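Local structure of B12-binding domain-containing protein (Kitasatospora setae, 6WTE) at residues A137-S141 against E142-T146; P177-P180 against T181-E185. The protein binds cobalamin and a [4Fe-4S] cluster and acts as a methyltransferase of the radical SAM family, TsrM, by a chemistry that does not proceed through radicals. All blocks are in the same frame, centred on the assembly; numbering follows the deposited sequence.

Contact 1 (A137-S141 against E142-T146)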
ATOM      1  N   ALA A 137     -16.206  18.697   4.438  1.00 12.12           N
ATOM      2  CA  ALA A 137     -15.784  19.921   5.114  1.00 14.29           C
ATOM      3  C   ALA A 137     -16.771  21.054   4.866  1.00 15.14           C
ATOM      4  O   ALA A 137     -17.043  21.859   5.765  1.00 14.36           O
ATOM      5  CB  ALA A 137     -14.377  20.320   4.659  1.00 13.57           C
ATOM      6  N   THR A 138     -17.324  21.132   3.654  1.00 13.95           N
ATOM      7  CA  THR A 138     -18.305  22.172   3.371  1.00 14.63           C
ATOM      8  C   THR A 138     -19.567  21.967   4.201  1.00 16.84           C
ATOM      9  O   THR A 138     -20.084  22.919   4.797  1.00 15.71           O
ATOM     10  CB  THR A 138     -18.642  22.200   1.879  1.00 15.86           C
ATOM     11  OG1 THR A 138     -17.463  22.499   1.122  1.00 18.85           O
ATOM     12  CG2 THR A 138     -19.700  23.255   1.585  1.00 17.98           C
ATOM     13  N   ALA A 139     -20.061  20.728   4.276  1.00 14.83           N
ATOM     14  CA  ALA A 139     -21.271  20.466   5.051  1.00 16.28           C
ATOM     15  C   ALA A 139     -21.066  20.788   6.528  1.00 14.17           C
ATOM     16  O   ALA A 139     -21.900  21.456   7.152  1.00 15.89           O
ATOM     17  CB  ALA A 139     -21.707  19.010   4.865  1.00 15.99           C
ATOM     18  N   ILE A 140     -19.955  20.326   7.105  1.00 13.19           N
ATOM     19  CA  ILE A 140     -19.699  20.562   8.526  1.00 17.08           C
ATOM     20  C   ILE A 140     -19.566  22.057   8.798  1.00 14.34           C
ATOM     21  O   ILE A 140     -20.200  22.603   9.713  1.00 15.79           O
ATOM     22  CB  ILE A 140     -18.444  19.793   8.982  1.00 13.95           C
ATOM     23  CG1 ILE A 140     -18.556  18.302   8.649  1.00 16.48           C
ATOM     24  CG2 ILE A 140     -18.209  19.991  10.474  1.00 16.88           C
ATOM     25  CD1 ILE A 140     -19.759  17.623   9.248  1.00 17.75           C
ATOM     26  N   SER A 141     -18.761  22.743   7.984  1.00 15.44           N
ATOM     27  CA  SER A 141     -18.527  24.169   8.184  1.00 16.50           C
ATOM     28  C   SER A 141     -19.826  24.963   8.124  1.00 17.77           C
ATOM     29  O   SER A 141     -20.003  25.939   8.863  1.00 21.85           O
ATOM     30  CB  SER A 141     -17.542  24.687   7.137  1.00 16.18           C
ATOM     31  OG  SER A 141     -17.408  26.095   7.227  1.00 22.88           O
ATOM     32  N   GLU A 142     -20.742  24.566   7.248  1.00 16.75           N
ATOM     33  CA  GLU A 142     -22.016  25.251   7.088  0.50 18.65           C
ATOM     34  C   GLU A 142     -23.094  24.727   8.028  1.00 20.17           C
ATOM     35  O   GLU A 142     -24.232  25.202   7.965  1.00 20.56           O
ATOM     36  CB  GLU A 142     -22.493  25.134   5.634  0.50 20.58           C
ATOM     37  CG  GLU A 142     -21.556  25.787   4.624  0.50 22.89           C
ATOM     38  CD  GLU A 142     -22.016  25.611   3.187  0.50 23.11           C
ATOM     39  OE1 GLU A 142     -21.623  26.432   2.331  0.50 26.74           O
ATOM     40  OE2 GLU A 142     -22.766  24.652   2.911  0.50 23.53           O
ATOM     41  N   GLY A 143     -22.767  23.770   8.894  1.00 16.62           N
ATOM     42  CA  GLY A 143     -23.750  23.232   9.820  1.00 15.53           C
ATOM     43  C   GLY A 143     -24.845  22.424   9.160  1.00 15.49           C
ATOM     44  O   GLY A 143     -25.978  22.407   9.652  1.00 16.43           O
ATOM     45  N   ARG A 144     -24.537  21.754   8.054  1.00 14.42           N
ATOM     46  CA  ARG A 144     -25.510  20.985   7.294  0.50 18.30           C
ATOM     47  C   ARG A 144     -25.438  19.503   7.634  1.00 15.93           C
ATOM     48  O   ARG A 144     -24.442  19.002   8.164  1.00 14.17           O
ATOM     49  CB  ARG A 144     -25.295  21.163   5.788  0.50 19.08           C
ATOM     50  CG  ARG A 144     -25.831  22.463   5.234  0.50 20.91           C
ATOM     51  CD  ARG A 144     -25.917  22.443   3.715  0.50 22.04           C
ATOM     52  NE  ARG A 144     -24.609  22.320   3.075  0.50 20.87           N
ATOM     53  CZ  ARG A 144     -24.149  21.201   2.521  0.50 22.16           C
ATOM     54  NH1 ARG A 144     -22.948  21.184   1.960  0.50 18.68           N
ATOM     55  NH2 ARG A 144     -24.888  20.101   2.523  0.50 21.18           N
ATOM     56  N   ASP A 145     -26.521  18.805   7.312  1.00 16.34           N
ATOM     57  CA  ASP A 145     -26.542  17.353   7.367  1.00 19.08           C
ATOM     58  C   ASP A 145     -25.597  16.796   6.304  1.00 17.70           C
ATOM     59  O   ASP A 145     -25.446  17.362   5.218  1.00 17.62           O
ATOM     60  CB  ASP A 145     -27.978  16.866   7.139  1.00 18.37           C
ATOM     61  CG  ASP A 145     -28.201  15.430   7.566  1.00 21.60           C
ATOM     62  OD1 ASP A 145     -27.285  14.600   7.409  1.00 24.95           O
ATOM     63  OD2 ASP A 145     -29.313  15.137   8.062  1.00 25.26           O
ATOM     64  N   THR A 146     -24.958  15.671   6.615  1.00 15.30           N
ATOM     65  CA  THR A 146     -24.060  15.015   5.672  1.00 14.62           C
ATOM     66  C   THR A 146     -24.736  13.888   4.902  1.00 17.99           C
ATOM     67  O   THR A 146     -24.049  13.126   4.209  1.00 16.80           O
ATOM     68  CB  THR A 146     -22.833  14.466   6.399  1.00 16.93           C
ATOM     69  OG1 THR A 146     -23.255  13.550   7.417  1.00 17.44           O
ATOM     70  CG2 THR A 146     -22.015  15.587   7.015  1.00 14.63           C
TER

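Contact 2 (P177-P180 against T181-E185)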
ATOM      1  N   PRO A 177     -27.441  -0.057  -9.328  1.00 29.61           N
ATOM      2  CA  PRO A 177     -27.449   0.491  -7.967  1.00 27.60           C
ATOM      3  C   PRO A 177     -26.159   0.162  -7.234  1.00 26.97           C
ATOM      4  O   PRO A 177     -25.497  -0.841  -7.512  1.00 25.02           O
ATOM      5  CB  PRO A 177     -28.653  -0.197  -7.311  1.00 30.66           C
ATOM      6  CG  PRO A 177     -29.506  -0.659  -8.448  1.00 34.88           C
ATOM      7  CD  PRO A 177     -28.557  -0.988  -9.559  1.00 29.99           C
ATOM      8  N   ALA A 178     -25.804   1.027  -6.289  1.00 24.70           N
ATOM      9  CA  ALA A 178     -24.583   0.818  -5.530  1.00 23.71           C
ATOM     10  C   ALA A 178     -24.734  -0.340  -4.549  1.00 22.24           C
ATOM     11  O   ALA A 178     -25.807  -0.587  -3.989  1.00 21.51           O
ATOM     12  CB  ALA A 178     -24.203   2.089  -4.768  1.00 24.62           C
ATOM     13  N   GLU A 179     -23.630  -1.045  -4.349  1.00 23.59           N
ATOM     14  CA  GLU A 179     -23.530  -2.076  -3.329  1.00 25.71           C
ATOM     15  C   GLU A 179     -23.478  -1.434  -1.943  1.00 20.60           C
ATOM     16  O   GLU A 179     -22.860  -0.381  -1.778  1.00 21.55           O
ATOM     17  CB  GLU A 179     -22.272  -2.916  -3.551  1.00 25.41           C
ATOM     18  CG  GLU A 179     -22.399  -3.987  -4.611  1.00 31.09           C
ATOM     19  CD  GLU A 179     -22.752  -5.330  -4.015  1.00 36.78           C
ATOM     20  OE1 GLU A 179     -23.832  -5.447  -3.399  1.00 42.76           O
ATOM     21  OE2 GLU A 179     -21.937  -6.266  -4.148  1.00 41.54           O
ATOM     22  N   PRO A 180     -24.147  -2.008  -0.938  1.00 19.22           N
ATOM     23  CA  PRO A 180     -24.089  -1.393   0.401  1.00 17.76           C
ATOM     24  C   PRO A 180     -22.665  -1.316   0.933  1.00 15.92           C
ATOM     25  O   PRO A 180     -22.379  -0.477   1.795  1.00 15.59           O
ATOM     26  CB  PRO A 180     -24.962  -2.321   1.256  1.00 19.72           C
ATOM     27  CG  PRO A 180     -25.913  -2.934   0.277  1.00 25.20           C
ATOM     28  CD  PRO A 180     -25.152  -3.085  -1.008  1.00 19.74           C
ATOM     29  N   THR A 181     -21.766  -2.169   0.439  1.00 13.87           N
ATOM     30  CA  THR A 181     -20.358  -2.152   0.800  1.00 13.71           C
ATOM     31  C   THR A 181     -19.546  -1.187  -0.049  1.00 15.09           C
ATOM     32  O   THR A 181     -18.382  -0.932   0.276  1.00 15.41           O
ATOM     33  CB  THR A 181     -19.746  -3.546   0.644  1.00 15.45           C
ATOM     34  OG1 THR A 181     -19.796  -3.923  -0.738  1.00 14.39           O
ATOM     35  CG2 THR A 181     -20.494  -4.568   1.495  1.00 16.86           C
ATOM     36  N   GLY A 182     -20.118  -0.675  -1.137  1.00 14.83           N
ATOM     37  CA  GLY A 182     -19.352   0.117  -2.080  1.00 12.62           C
ATOM     38  C   GLY A 182     -18.216  -0.626  -2.743  1.00 13.49           C
ATOM     39  O   GLY A 182     -17.271   0.005  -3.222  1.00 15.70           O
ATOM     40  N   GLN A 183     -18.284  -1.953  -2.800  1.00 12.46           N
ATOM     41  CA  GLN A 183     -17.160  -2.737  -3.290  1.00 12.22           C
ATOM     42  C   GLN A 183     -17.016  -2.635  -4.804  1.00 15.23           C
ATOM     43  O   GLN A 183     -17.997  -2.508  -5.543  1.00 14.49           O
ATOM     44  CB  GLN A 183     -17.321  -4.203  -2.881  1.00 14.93           C
ATOM     45  CG  GLN A 183     -18.480  -4.910  -3.540  1.00 16.42           C
ATOM     46  CD  GLN A 183     -18.654  -6.308  -3.003  1.00 23.80           C
ATOM     47  OE1 GLN A 183     -18.207  -7.283  -3.602  1.00 24.17           O
ATOM     48  NE2 GLN A 183     -19.296  -6.412  -1.850  1.00 24.60           N
ATOM     49  N   PHE A 184     -15.758  -2.674  -5.251  1.00 13.66           N
ATOM     50  CA  PHE A 184     -15.384  -2.813  -6.661  1.00 12.14           C
ATOM     51  C   PHE A 184     -16.095  -1.798  -7.555  1.00 14.43           C
ATOM     52  O   PHE A 184     -16.651  -2.135  -8.602  1.00 15.41           O
ATOM     53  CB  PHE A 184     -15.632  -4.242  -7.153  1.00 12.12           C
ATOM     54  CG  PHE A 184     -14.813  -5.278  -6.439  1.00 14.09           C
ATOM     55  CD1 PHE A 184     -13.456  -5.407  -6.699  1.00 14.20           C
ATOM     56  CD2 PHE A 184     -15.400  -6.133  -5.516  1.00 15.14           C
ATOM     57  CE1 PHE A 184     -12.699  -6.365  -6.047  1.00 11.63           C
ATOM     58  CE2 PHE A 184     -14.642  -7.094  -4.855  1.00 14.12           C
ATOM     59  CZ  PHE A 184     -13.292  -7.203  -5.122  1.00 14.77           C
ATOM     60  N   GLU A 185     -16.056  -0.534  -7.137  1.00 14.76           N
ATOM     61  CA  GLU A 185     -16.496   0.588  -7.952  1.00 11.91           C
ATOM     62  C   GLU A 185     -15.304   1.214  -8.666  1.00 12.40           C
ATOM     63  O   GLU A 185     -14.162   1.084  -8.216  1.00 11.67           O
ATOM     64  CB  GLU A 185     -17.187   1.641  -7.075  1.00 15.08           C
ATOM     65  CG  GLU A 185     -18.466   1.139  -6.403  1.00 14.62           C
ATOM     66  CD  GLU A 185     -19.028   2.132  -5.386  1.00 15.16           C
ATOM     67  OE1 GLU A 185     -18.378   3.170  -5.138  1.00 14.67           O
ATOM     68  OE2 GLU A 185     -20.121   1.869  -4.829  1.00 16.01           O
TER
HETATM   69  O   HOH W   1     -21.348  -0.259  -5.557  1.00 26.07           O

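Contact 1 (A137-S141 against E142-T146)
Ala139 and Arg144 meet where helix 130-141 ends, a worked example of the Schellman motif. The Ala139 carbonyl accepts Arg144 N over 2.8 Å in a nearly straight bond (168°), while Gly143 N turns back to Ile140 O at 2.9 Å. Gly143, with phi 68°, takes the left-handed conformation that reverses the chain, one that glycine adopts readily. Before the turn, Glu142 N still closes a regular helical bond to Thr138 O.

The side chains follow this fold-back. The Arg144 guanidinium lays one face over Ala139 CA, off centre toward its rim, with NH1 3.6 Å from that CA; Thr138 CG2 lies at its edge. Bent at chi3 (-64°), the arginine chain brings NE to Glu142 OE2, 3.0 Å away in the guanidinium plane, in the conformer given a straight salt bridge that orients the group. Glu142 runs alongside Thr138, whose CG2 touches the carboxylate. On the inner side, Thr146 CG2 reaches Ile140 CD1 at 3.8 Å.

Further out, Asp145 OD1 accepts Ala147 N and pairs with Arg154, which also bonds to Thr146 OG1; Ser141 OG bonds to Ser2 O. The cap thus links helix 130-141 of the B12-binding domain to strand 153-156, close to the start of strand 4-9.

Contact 2 (P177-P180 against T181-E185)
Glu179 and Gly182 close a type I beta turn, and this tight corner illustrates how one hydroxyl can brace a loop. Gly182 N reaches Glu179 O at 2.8 Å, and Gly182 itself has positive phi. Thr181, buried, holds its OG1 between its own backbone N and carbonyl carbon (chi1 64°), a rotation that turns the oxygen toward Gln183. There it accepts Gln183 N at 3.2 Å, making an ST turn, and Gln183 NE2 at 2.8 Å, with the oxygen almost in the amide plane. A valine in place of Thr181 would probably leave both N-H groups without this acceptor and the amide free to turn.

The outer side is looser. Glu179, exposed and bent at chi2 (-96°), lies across Gln183, its OE2 3.5 Å from both CD and NE2; the carboxylate and amide planes are 33° apart.

A water ties the first residue of the turn to Glu185, three residues beyond its end, accepting from Glu179 N at 2.7 Å and donating to Glu185 OE2 at 2.6 Å. Arg162, at the end of strand 159-162, and Arg187 form salt bridges with Glu185 OE1. The loop, between strand 174-175 and helix 209-214, also pairs its backbone at Glu185 with Thr242, just beyond helix 236-240.

Both contacts show a chain turning back on itself around a glycine of positive phi, but in different settings. Contact 1 ends a helix of the B12-binding domain, so successive helical carbonyls supply the acceptors; contact 2 has no helix to close and adds a threonine hydroxyl and a water to a single backbone bond across the turn. Each is partly buried: Ala139, Ser141 and Thr146 lie inside in the first, Thr181 and Gly182 in the second, while Glu142, Arg144 and Glu179 are exposed. An internal salt bridge marks 137-146, whereas Glu185 in 177-185 finds its arginines beyond the two segments. Their nearest atoms are about 14 Å apart, and strands 153-156 and 159-162, neighbours in one sheet, each contribute an arginine to one contact.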